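Long-range contacts in 33 kDa chaperonin (Thermotoga maritima, PDB 1VQ0), which probably acts as a redox-regulated molecular chaperone that protects thermally unfolding and oxidatively damaged proteins from irreversible aggregation: residues E70-I76 against L125-L131; V95-V99 against C275-N279. All blocks are in the same frame, centred on the assembly; numbering follows the deposited sequence.

Contact 1: E70-I76 against L125-L131; sequences ERWTLDI and LRVVRDL. With EDO (1,2-ethanediol), chain F.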
# COMPACT_ATOMS: atom_id res chain seq x y z
N GLU A 70 -7.32 -11.28 12.81
CA GLU A 70 -6.54 -10.74 11.69
C GLU A 70 -5.92 -11.82 10.82
O GLU A 70 -5.41 -12.82 11.32
CB GLU A 70 -5.46 -9.80 12.22
CG GLU A 70 -4.58 -9.22 11.09
CD GLU A 70 -3.65 -8.13 11.60
OE1 GLU A 70 -3.77 -7.77 12.75
OE2 GLU A 70 -2.77 -7.69 10.85
N ARG A 71 -5.95 -11.63 9.50
CA ARG A 71 -4.97 -12.25 8.62
C ARG A 71 -3.95 -11.20 8.15
O ARG A 71 -4.31 -10.17 7.62
CB ARG A 71 -5.62 -12.85 7.36
CG ARG A 71 -6.59 -13.92 7.63
CD ARG A 71 -7.37 -14.32 6.43
NE ARG A 71 -8.21 -15.47 6.77
CZ ARG A 71 -8.90 -16.17 5.90
NH1 ARG A 71 -8.88 -15.81 4.62
NH2 ARG A 71 -9.62 -17.21 6.30
N TRP A 72 -2.67 -11.54 8.32
CA TRP A 72 -1.52 -10.72 8.01
C TRP A 72 -0.79 -11.40 6.89
O TRP A 72 -0.40 -12.53 7.05
CB TRP A 72 -0.67 -10.66 9.23
CG TRP A 72 0.43 -9.72 9.24
CD1 TRP A 72 0.43 -8.47 9.81
CD2 TRP A 72 1.73 -9.91 8.67
NE1 TRP A 72 1.66 -7.88 9.64
CE2 TRP A 72 2.48 -8.75 8.93
CE3 TRP A 72 2.38 -10.98 8.02
CZ2 TRP A 72 3.82 -8.63 8.57
CZ3 TRP A 72 3.67 -10.84 7.63
CH2 TRP A 72 4.40 -9.69 7.94
N THR A 73 -0.62 -10.72 5.74
CA THR A 73 0.00 -11.33 4.56
C THR A 73 1.24 -10.55 4.10
O THR A 73 1.18 -9.33 3.80
CB THR A 73 -0.98 -11.38 3.39
OG1 THR A 73 -2.19 -12.03 3.77
CG2 THR A 73 -0.42 -12.18 2.20
N LEU A 74 2.36 -11.28 3.98
CA LEU A 74 3.59 -10.77 3.33
C LEU A 74 3.59 -11.20 1.88
O LEU A 74 3.57 -12.35 1.59
CB LEU A 74 4.79 -11.37 3.99
CG LEU A 74 6.19 -11.21 3.49
CD1 LEU A 74 6.40 -9.68 3.61
CD2 LEU A 74 7.07 -11.97 4.45
N ASP A 75 3.62 -10.21 1.00
CA ASP A 75 3.63 -10.40 -0.43
C ASP A 75 4.88 -9.66 -1.03
O ASP A 75 4.93 -8.45 -1.13
CB ASP A 75 2.34 -9.83 -1.01
CG ASP A 75 2.28 -9.91 -2.48
OD1 ASP A 75 3.04 -10.68 -3.04
OD2 ASP A 75 1.51 -9.23 -3.17
N ILE A 76 5.90 -10.44 -1.31
CA ILE A 76 7.11 -10.00 -1.98
C ILE A 76 7.03 -10.35 -3.50
O ILE A 76 6.80 -11.45 -3.90
CB ILE A 76 8.31 -10.62 -1.34
CG1 ILE A 76 8.44 -10.10 0.11
CG2 ILE A 76 9.57 -10.27 -2.13
CD1 ILE A 76 9.40 -10.90 0.90
N LEU A 125 8.10 -5.15 -1.35
CA LEU A 125 7.46 -5.90 -0.29
C LEU A 125 6.17 -5.20 0.14
O LEU A 125 6.16 -4.02 0.36
CB LEU A 125 8.43 -6.06 0.86
CG LEU A 125 7.97 -6.74 2.15
CD1 LEU A 125 9.21 -7.15 2.98
CD2 LEU A 125 7.15 -5.83 2.96
N ARG A 126 5.10 -5.98 0.19
CA ARG A 126 3.76 -5.62 0.63
C ARG A 126 3.37 -6.36 1.89
O ARG A 126 3.66 -7.52 2.01
CB ARG A 126 2.70 -5.95 -0.45
CG ARG A 126 2.69 -4.97 -1.51
CD ARG A 126 1.61 -5.10 -2.57
NE ARG A 126 1.89 -6.24 -3.37
CZ ARG A 126 2.52 -6.26 -4.52
NH1 ARG A 126 2.96 -5.19 -5.09
NH2 ARG A 126 2.67 -7.43 -5.12
N VAL A 127 2.71 -5.64 2.80
CA VAL A 127 2.03 -6.22 3.96
C VAL A 127 0.56 -5.82 3.93
O VAL A 127 0.21 -4.62 3.91
CB VAL A 127 2.72 -5.89 5.26
CG1 VAL A 127 1.91 -6.39 6.50
CG2 VAL A 127 4.13 -6.49 5.22
N VAL A 128 -0.28 -6.85 3.87
CA VAL A 128 -1.76 -6.75 3.90
C VAL A 128 -2.25 -7.10 5.29
O VAL A 128 -1.94 -8.16 5.81
CB VAL A 128 -2.39 -7.68 2.88
CG1 VAL A 128 -3.85 -7.48 2.76
CG2 VAL A 128 -1.72 -7.44 1.52
N ARG A 129 -2.98 -6.18 5.90
CA ARG A 129 -3.56 -6.38 7.20
C ARG A 129 -5.08 -6.44 7.06
O ARG A 129 -5.75 -5.46 6.81
CB ARG A 129 -3.15 -5.28 8.12
CG ARG A 129 -1.73 -5.42 8.61
CD ARG A 129 -1.78 -5.75 10.11
NE ARG A 129 -1.50 -4.61 10.88
CZ ARG A 129 -1.73 -4.44 12.17
NH1 ARG A 129 -2.35 -5.25 13.00
NH2 ARG A 129 -1.36 -3.31 12.65
N ASP A 130 -5.59 -7.63 7.20
CA ASP A 130 -7.01 -7.88 7.00
C ASP A 130 -7.67 -8.06 8.41
O ASP A 130 -7.57 -9.10 9.04
CB ASP A 130 -7.11 -9.13 6.11
CG ASP A 130 -8.49 -9.52 5.85
OD1 ASP A 130 -9.41 -8.77 6.27
OD2 ASP A 130 -8.74 -10.60 5.28
N LEU A 131 -8.29 -6.99 8.87
CA LEU A 131 -8.73 -6.83 10.26
C LEU A 131 -10.25 -6.71 10.35
O LEU A 131 -10.75 -6.03 11.22
CB LEU A 131 -8.12 -5.54 10.85
CG LEU A 131 -6.59 -5.52 10.99
CD1 LEU A 131 -6.06 -4.12 10.98
CD2 LEU A 131 -6.27 -6.17 12.26
C1 EDO F . 1.71 -6.38 12.45
O1 EDO F . 2.11 -5.53 11.40
C2 EDO F . 1.48 -5.74 13.82
O2 EDO F . 2.59 -4.97 14.33
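Two strands far apart in sequence can become immediate neighbours in a sheet, as Leu-125 to Asp-130 illustrate by running antiparallel to Arg-71 to Ile-76. Leu-125 lies opposite Ile-76, its CG 3.6 Å from Leu-74 CD1. Arg-126 exchanges backbone hydrogen bonds with Asp-75 and closes a salt bridge, NH2 to OD2 2.9 Å; Glu-77 and Arg-84 extend this charged cluster. Val-127 returns to the face of Leu-125, where its CG1 lies 3.4 Å from Trp-72 CE2. Val-128 pairs with Thr-73 through two backbone bonds, Thr-73 N to Val-128 O and Val-128 N to Thr-73 O, both 2.9 Å. Arg-129 reaches back to Glu-70 in a salt bridge, NH1 to OE1 2.9 Å, while ethanediol O1 accepts a hydrogen bond from Trp-72 NE1. Asp-130 makes the last backbone pair, with Arg-71. Helices 46-62 and 149-160 cover the Trp-72, Leu-74 and Val-127 face. Alternating hydrogen-bonded and non-hydrogen-bonded pairs, with one helix-covered face, typify antiparallel strands of the large mixed sheet in the Hsp33 core.

Contact 2: V95-V99 against C275-N279; sequences VRGYV and CKWCN. With ZN (zinc ion), chain C.
This is an interdomain contact built on aromatic and cationic stacking: the zinc-binding turn 275-279, between strands 271-274 and 281-284, packs side chains against strand 95-99 of the large mixed sheet. No backbone hydrogen bonds join the segments. The strand is nearly fully extended, and Gly-97, at phi/psi -180/167°, lies opposite Trp-277 with CA atoms 5.4 Å apart. Arg-96 and Tyr-98, both p at chi1, project toward the turn and clasp the Trp-277 indole (chi1 m, chi2 102°) from opposite faces. On one, the extended Arg-96 lays its guanidinium flat, planes at 8° and CZ 3.6 Å from the centroid of the five-membered ring, a cation-pi stack; Gln-88 and Asp-244 also bind this guanidinium. On the other, Tyr-98 presents its edge in a T-shaped pair, its ring centroid 5.0 Å from that of the six-membered ring, planes at 83°. Lys-276, p at chi1 and extended beyond, passes CG over the Tyr-98 face (CH-pi, 4.2 Å to the centroid) and donates from NZ to Tyr-98 OH at 3.0 Å. A 2.7 Å bond from Asn-279 N to Cys-275 O closes the turn, which Asn-279 leaves in a left-handed conformation (phi/psi 61/23°). Zinc is held by Cys-275 SG (2.3 Å) and Cys-278 SG (2.4 Å), with Cys-243 and Cys-245 completing the CxC/CxxC zinc centre of the Hsp33 family, thought to be its redox switch.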
# COMPACT_ATOMS: atom_id res chain seq x y z
N VAL A 95 -0.29 -20.55 9.71
CA VAL A 95 0.31 -19.97 8.53
C VAL A 95 -0.06 -20.75 7.25
O VAL A 95 -0.43 -21.90 7.29
CB VAL A 95 1.85 -19.83 8.58
CG1 VAL A 95 2.26 -18.95 9.70
CG2 VAL A 95 2.54 -21.19 8.72
N ARG A 96 0.09 -20.08 6.13
CA ARG A 96 0.06 -20.72 4.85
C ARG A 96 0.77 -19.80 3.88
O ARG A 96 1.00 -18.64 4.17
CB ARG A 96 -1.37 -21.02 4.41
CG ARG A 96 -2.29 -19.77 4.34
CD ARG A 96 -3.67 -20.10 3.78
NE ARG A 96 -4.47 -18.91 3.63
CZ ARG A 96 -5.70 -18.85 3.15
NH1 ARG A 96 -6.30 -19.95 2.68
NH2 ARG A 96 -6.31 -17.66 3.09
N GLY A 97 1.09 -20.31 2.71
CA GLY A 97 2.01 -19.63 1.81
C GLY A 97 2.26 -20.36 0.51
O GLY A 97 1.89 -21.52 0.36
N TYR A 98 2.87 -19.67 -0.45
CA TYR A 98 3.15 -20.21 -1.79
C TYR A 98 4.15 -19.29 -2.52
O TYR A 98 4.37 -18.13 -2.13
CB TYR A 98 1.87 -20.37 -2.60
CG TYR A 98 1.14 -19.06 -2.99
CD1 TYR A 98 0.17 -18.51 -2.17
CD2 TYR A 98 1.40 -18.42 -4.22
CE1 TYR A 98 -0.50 -17.31 -2.52
CE2 TYR A 98 0.74 -17.21 -4.58
CZ TYR A 98 -0.20 -16.67 -3.71
OH TYR A 98 -0.91 -15.52 -4.05
N VAL A 99 4.76 -19.84 -3.58
CA VAL A 99 5.64 -19.07 -4.45
C VAL A 99 5.14 -19.26 -5.84
O VAL A 99 4.48 -20.25 -6.13
CB VAL A 99 7.11 -19.48 -4.39
CG1 VAL A 99 7.67 -19.31 -3.03
CG2 VAL A 99 7.32 -20.93 -4.85
N CYS A 275 -5.95 -25.38 -5.00
CA CYS A 275 -5.78 -24.30 -4.05
C CYS A 275 -4.31 -23.86 -4.07
O CYS A 275 -3.38 -24.67 -3.92
CB CYS A 275 -6.14 -24.76 -2.64
SG CYS A 275 -5.72 -23.53 -1.42
N LYS A 276 -4.12 -22.57 -4.30
CA LYS A 276 -2.76 -22.04 -4.46
C LYS A 276 -2.03 -22.04 -3.11
O LYS A 276 -0.80 -22.05 -3.08
CB LYS A 276 -2.79 -20.63 -5.08
CG LYS A 276 -3.35 -19.53 -4.12
CD LYS A 276 -3.57 -18.17 -4.80
CE LYS A 276 -4.16 -17.18 -3.77
NZ LYS A 276 -3.86 -15.73 -4.04
N TRP A 277 -2.78 -21.99 -2.01
CA TRP A 277 -2.16 -21.93 -0.68
C TRP A 277 -1.61 -23.25 -0.13
O TRP A 277 -0.57 -23.30 0.57
CB TRP A 277 -3.10 -21.34 0.33
CG TRP A 277 -3.53 -19.91 0.14
CD1 TRP A 277 -4.72 -19.52 -0.35
CD2 TRP A 277 -2.83 -18.69 0.50
NE1 TRP A 277 -4.81 -18.15 -0.37
CE2 TRP A 277 -3.68 -17.61 0.19
CE3 TRP A 277 -1.58 -18.39 1.03
CZ2 TRP A 277 -3.34 -16.27 0.39
CZ3 TRP A 277 -1.23 -17.07 1.27
CH2 TRP A 277 -2.09 -16.01 0.92
N CYS A 278 -2.29 -24.34 -0.44
CA CYS A 278 -1.89 -25.63 0.11
C CYS A 278 -1.77 -26.73 -0.98
O CYS A 278 -1.43 -27.87 -0.67
CB CYS A 278 -2.85 -26.06 1.22
SG CYS A 278 -4.43 -26.59 0.57
N ASN A 279 -2.01 -26.36 -2.24
CA ASN A 279 -1.86 -27.28 -3.36
C ASN A 279 -2.81 -28.51 -3.25
O ASN A 279 -2.54 -29.54 -3.82
CB ASN A 279 -0.41 -27.76 -3.46
CG ASN A 279 -0.07 -28.31 -4.85
OD1 ASN A 279 -0.74 -28.01 -5.81
ND2 ASN A 279 0.99 -29.08 -4.93
ZN ZN C . -5.99 -24.76 0.50

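How the contacts relate
A metal-binding domain can dock on a sheet that is itself assembled from distant strands, and here the two levels meet. Contact 1 builds part of the sheet, and contact 2 brings the zinc turn to it; strand 84-90 lies between strands 71-78 and 94-99, and the contact centres are 14 Å apart. Arg-71 NH1 and Arg-96 NH2 approach to 3.5 Å, a like-charge proximity offset by Asp-244, which forms salt bridges with both arginines. Asp-244 sits between zinc ligands Cys-243 and Cys-245, and the Arg-71 side chain is about 10 Å from the metal. Gln-88 bonds both Thr-73 and Arg-96, further coupling the contacts.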